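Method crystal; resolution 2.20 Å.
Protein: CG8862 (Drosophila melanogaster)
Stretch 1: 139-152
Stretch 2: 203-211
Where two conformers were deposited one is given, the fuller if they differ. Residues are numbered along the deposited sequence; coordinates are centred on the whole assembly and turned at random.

Stretch 1 (139-152) TLEAHVRRLTKTYS
Stretch 2 (203-211) LHMESYVMP

How do the two stretches lie against each other? Residues 139-146 are helical, continuing a helix that begins earlier, and 147-149 keep helical phi/psi before the chain loosens; 203-211 is an extended strand. Helix and strand run nearly antiparallel, at 169°, with axes 11.5 Å apart at closest approach. Leu140 CA sits 8.7 Å from Tyr208 CA, and Tyr151 CA 9.0 Å from His204 CA. Strand alternation turns the CA-to-CB bonds of His204, Glu206, Tyr208 and Met210 toward the other stretch, and the contact buries 371 Å² in all.

What does Leu140, the residue most covered, rest on? Its chi1 t, chi2 p rotamer sets CD1 over one face of the Tyr208 ring, 3.8 Å from the centroid and 11° off the normal, a CH-pi contact. Leu140 CD2 meets Met210 SD at 3.8 Å, Met210 being m, t, p. A branched apolar side chain thus reaches two buried neighbours. Tyr208 is m, with chi2 -99°.

Where is the polar link? His143, t with chi2 83°, donates NE2 to Glu206 OE1 at 2.8 Å and 170°, the acceptor near the ring plane as an imidazole N-H requires. Glu206 is m, t with chi3 1°. Tyr208 OH also donates to Glu206 OE1, at 2.7 Å, so one carboxylate oxygen gathers both donors. Leu147 CD1, from an m, t side chain, packs 3.8 Å from Glu206 OE1.

What closes the far end? Tyr151, beyond the helix at phi/psi -118/128, is anchored by Tyr151 N to Leu147 O at 2.8 Å. Its ring (chi1 m, chi2 -67°) lies near parallel to that of His204 (m, chi2 -102°), planes at 30° and centroids 5.1 Å apart, but slid so they barely overlap. Tyr151 OH comes 3.3 Å from His204 CB.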

# COMPACT_ATOMS: atom_id res chain seq x y z
N THR B 139 3.03 4.34 26.52
CA THR B 139 4.09 3.73 27.33
C THR B 139 5.40 3.63 26.53
O THR B 139 6.48 3.94 27.06
CB THR B 139 3.66 2.35 27.86
OG1 THR B 139 2.41 2.49 28.56
CG2 THR B 139 4.71 1.75 28.82
N LEU B 140 5.29 3.23 25.26
CA LEU B 140 6.44 3.16 24.37
C LEU B 140 7.02 4.56 24.12
O LEU B 140 8.23 4.76 24.23
CB LEU B 140 6.08 2.49 23.05
CG LEU B 140 7.20 2.38 22.00
CD1 LEU B 140 8.48 1.74 22.58
CD2 LEU B 140 6.73 1.64 20.73
N GLU B 141 6.14 5.51 23.80
CA GLU B 141 6.54 6.91 23.67
C GLU B 141 7.29 7.42 24.91
O GLU B 141 8.37 8.00 24.80
CB GLU B 141 5.32 7.79 23.35
CG GLU B 141 4.76 7.56 21.96
CD GLU B 141 3.41 8.22 21.75
OE1 GLU B 141 2.61 8.29 22.73
OE2 GLU B 141 3.14 8.63 20.60
N ALA B 142 6.72 7.18 26.09
CA ALA B 142 7.37 7.57 27.35
C ALA B 142 8.74 6.92 27.57
O ALA B 142 9.65 7.54 28.10
CB ALA B 142 6.45 7.29 28.53
N HIS B 143 8.88 5.66 27.13
CA HIS B 143 10.15 4.92 27.22
C HIS B 143 11.24 5.54 26.34
O HIS B 143 12.38 5.67 26.76
CB HIS B 143 9.92 3.46 26.80
CG HIS B 143 11.17 2.72 26.44
ND1 HIS B 143 11.99 2.13 27.38
CD2 HIS B 143 11.73 2.45 25.23
CE1 HIS B 143 13.01 1.56 26.77
NE2 HIS B 143 12.88 1.74 25.47
N VAL B 144 10.87 5.89 25.11
CA VAL B 144 11.78 6.54 24.16
C VAL B 144 12.26 7.90 24.70
O VAL B 144 13.44 8.24 24.57
CB VAL B 144 11.13 6.68 22.76
CG1 VAL B 144 12.06 7.39 21.79
CG2 VAL B 144 10.74 5.29 22.19
N ARG B 145 11.37 8.66 25.34
CA ARG B 145 11.78 9.91 26.02
C ARG B 145 12.73 9.66 27.20
O ARG B 145 13.69 10.41 27.41
CB ARG B 145 10.57 10.73 26.48
CG ARG B 145 9.74 11.31 25.32
CD ARG B 145 8.66 12.29 25.83
NE ARG B 145 7.50 11.60 26.38
CZ ARG B 145 6.38 11.32 25.70
NH1 ARG B 145 6.25 11.68 24.42
NH2 ARG B 145 5.39 10.68 26.32
N ARG B 146 12.47 8.60 27.97
CA ARG B 146 13.32 8.25 29.12
C ARG B 146 14.69 7.73 28.68
O ARG B 146 15.66 7.81 29.44
CB ARG B 146 12.61 7.21 29.99
CG ARG B 146 13.24 6.93 31.34
CD ARG B 146 12.37 5.92 32.11
NE ARG B 146 10.99 6.38 32.28
CZ ARG B 146 9.93 5.87 31.65
NH1 ARG B 146 10.09 4.86 30.79
NH2 ARG B 146 8.71 6.36 31.86
N LEU B 147 14.78 7.22 27.45
CA LEU B 147 16.07 6.81 26.88
C LEU B 147 17.09 7.95 26.80
O LEU B 147 18.29 7.69 26.79
CB LEU B 147 15.89 6.18 25.49
CG LEU B 147 15.35 4.74 25.41
CD1 LEU B 147 15.25 4.27 23.95
CD2 LEU B 147 16.21 3.78 26.22
N THR B 148 16.61 9.19 26.77
CA THR B 148 17.51 10.35 26.78
C THR B 148 18.33 10.45 28.06
O THR B 148 19.36 11.12 28.07
CB THR B 148 16.78 11.70 26.53
OG1 THR B 148 15.74 11.88 27.50
CG2 THR B 148 16.19 11.75 25.13
N LYS B 149 17.88 9.79 29.13
CA LYS B 149 18.65 9.72 30.38
C LYS B 149 19.78 8.69 30.30
O LYS B 149 20.63 8.64 31.20
CB LYS B 149 17.75 9.42 31.58
CG LYS B 149 16.87 10.59 32.00
CD LYS B 149 16.13 10.31 33.30
CE LYS B 149 15.10 11.41 33.59
NZ LYS B 149 15.71 12.68 34.12
N THR B 150 19.78 7.87 29.25
CA THR B 150 20.83 6.87 29.03
C THR B 150 21.72 7.30 27.86
O THR B 150 22.94 7.18 27.92
CB THR B 150 20.22 5.48 28.73
OG1 THR B 150 19.30 5.12 29.76
CG2 THR B 150 21.32 4.42 28.65
N TYR B 151 21.08 7.80 26.81
CA TYR B 151 21.77 8.25 25.61
C TYR B 151 21.54 9.74 25.39
O TYR B 151 20.40 10.20 25.35
CB TYR B 151 21.27 7.50 24.38
CG TYR B 151 21.24 6.00 24.52
CD1 TYR B 151 22.41 5.25 24.64
CD2 TYR B 151 20.03 5.31 24.51
CE1 TYR B 151 22.36 3.86 24.75
CE2 TYR B 151 19.97 3.94 24.60
CZ TYR B 151 21.13 3.21 24.72
OH TYR B 151 21.01 1.84 24.84
N SER B 152 22.62 10.48 25.20
CA SER B 152 22.57 11.92 25.01
C SER B 152 21.71 12.32 23.81
O SER B 152 21.09 13.40 23.80
CB SER B 152 23.98 12.47 24.82
OG SER B 152 24.68 12.51 26.05
N LEU B 203 26.82 2.79 19.43
CA LEU B 203 25.47 2.96 18.94
C LEU B 203 24.62 1.76 19.38
O LEU B 203 25.05 0.62 19.29
CB LEU B 203 25.48 3.13 17.43
CG LEU B 203 26.35 4.28 16.87
CD1 LEU B 203 26.32 4.31 15.35
CD2 LEU B 203 25.91 5.63 17.43
N HIS B 204 23.41 2.05 19.87
CA HIS B 204 22.51 1.01 20.35
C HIS B 204 21.16 1.15 19.68
O HIS B 204 20.56 2.22 19.73
CB HIS B 204 22.32 1.11 21.87
CG HIS B 204 23.60 1.12 22.64
ND1 HIS B 204 24.08 0.02 23.29
CD2 HIS B 204 24.51 2.11 22.83
CE1 HIS B 204 25.23 0.32 23.88
NE2 HIS B 204 25.50 1.59 23.62
N MET B 205 20.68 0.07 19.09
CA MET B 205 19.38 0.09 18.41
C MET B 205 18.29 -0.68 19.15
O MET B 205 18.54 -1.74 19.72
CB MET B 205 19.52 -0.46 16.99
CG MET B 205 18.22 -0.49 16.21
SD MET B 205 18.47 -1.03 14.53
CE MET B 205 19.15 0.45 13.78
N GLU B 206 17.08 -0.13 19.15
CA GLU B 206 15.88 -0.83 19.61
C GLU B 206 14.82 -0.74 18.52
O GLU B 206 14.75 0.25 17.81
CB GLU B 206 15.33 -0.19 20.91
CG GLU B 206 16.27 -0.24 22.10
CD GLU B 206 15.63 0.24 23.40
OE1 GLU B 206 14.44 0.61 23.43
OE2 GLU B 206 16.35 0.26 24.41
N SER B 207 14.01 -1.78 18.38
CA SER B 207 12.88 -1.70 17.46
C SER B 207 11.70 -2.51 17.96
O SER B 207 11.86 -3.63 18.44
CB SER B 207 13.28 -2.12 16.04
OG SER B 207 13.89 -3.39 16.03
N TYR B 208 10.51 -1.92 17.81
CA TYR B 208 9.27 -2.45 18.35
C TYR B 208 8.22 -2.44 17.26
O TYR B 208 8.21 -1.54 16.42
CB TYR B 208 8.76 -1.56 19.50
CG TYR B 208 9.72 -1.42 20.65
CD1 TYR B 208 9.57 -2.19 21.81
CD2 TYR B 208 10.79 -0.52 20.60
CE1 TYR B 208 10.45 -2.06 22.87
CE2 TYR B 208 11.67 -0.39 21.65
CZ TYR B 208 11.49 -1.16 22.78
OH TYR B 208 12.38 -1.04 23.81
N VAL B 209 7.33 -3.44 17.28
CA VAL B 209 6.13 -3.44 16.45
C VAL B 209 4.95 -3.76 17.37
O VAL B 209 4.93 -4.80 18.03
CB VAL B 209 6.23 -4.49 15.31
CG1 VAL B 209 4.85 -4.80 14.69
CG2 VAL B 209 7.22 -4.02 14.24
N MET B 210 3.97 -2.86 17.42
CA MET B 210 2.80 -3.10 18.29
C MET B 210 1.55 -3.10 17.44
O MET B 210 1.43 -2.27 16.56
CB MET B 210 2.71 -2.03 19.38
CG MET B 210 3.91 -2.02 20.33
SD MET B 210 3.83 -0.66 21.51
CE MET B 210 2.37 -1.04 22.45
N PRO B 211 0.62 -4.03 17.71
CA PRO B 211 -0.59 -4.08 16.90
C PRO B 211 -1.54 -2.94 17.27
O PRO B 211 -1.62 -2.54 18.44
CB PRO B 211 -1.19 -5.45 17.26
CG PRO B 211 -0.75 -5.68 18.71
CD PRO B 211 0.63 -5.05 18.78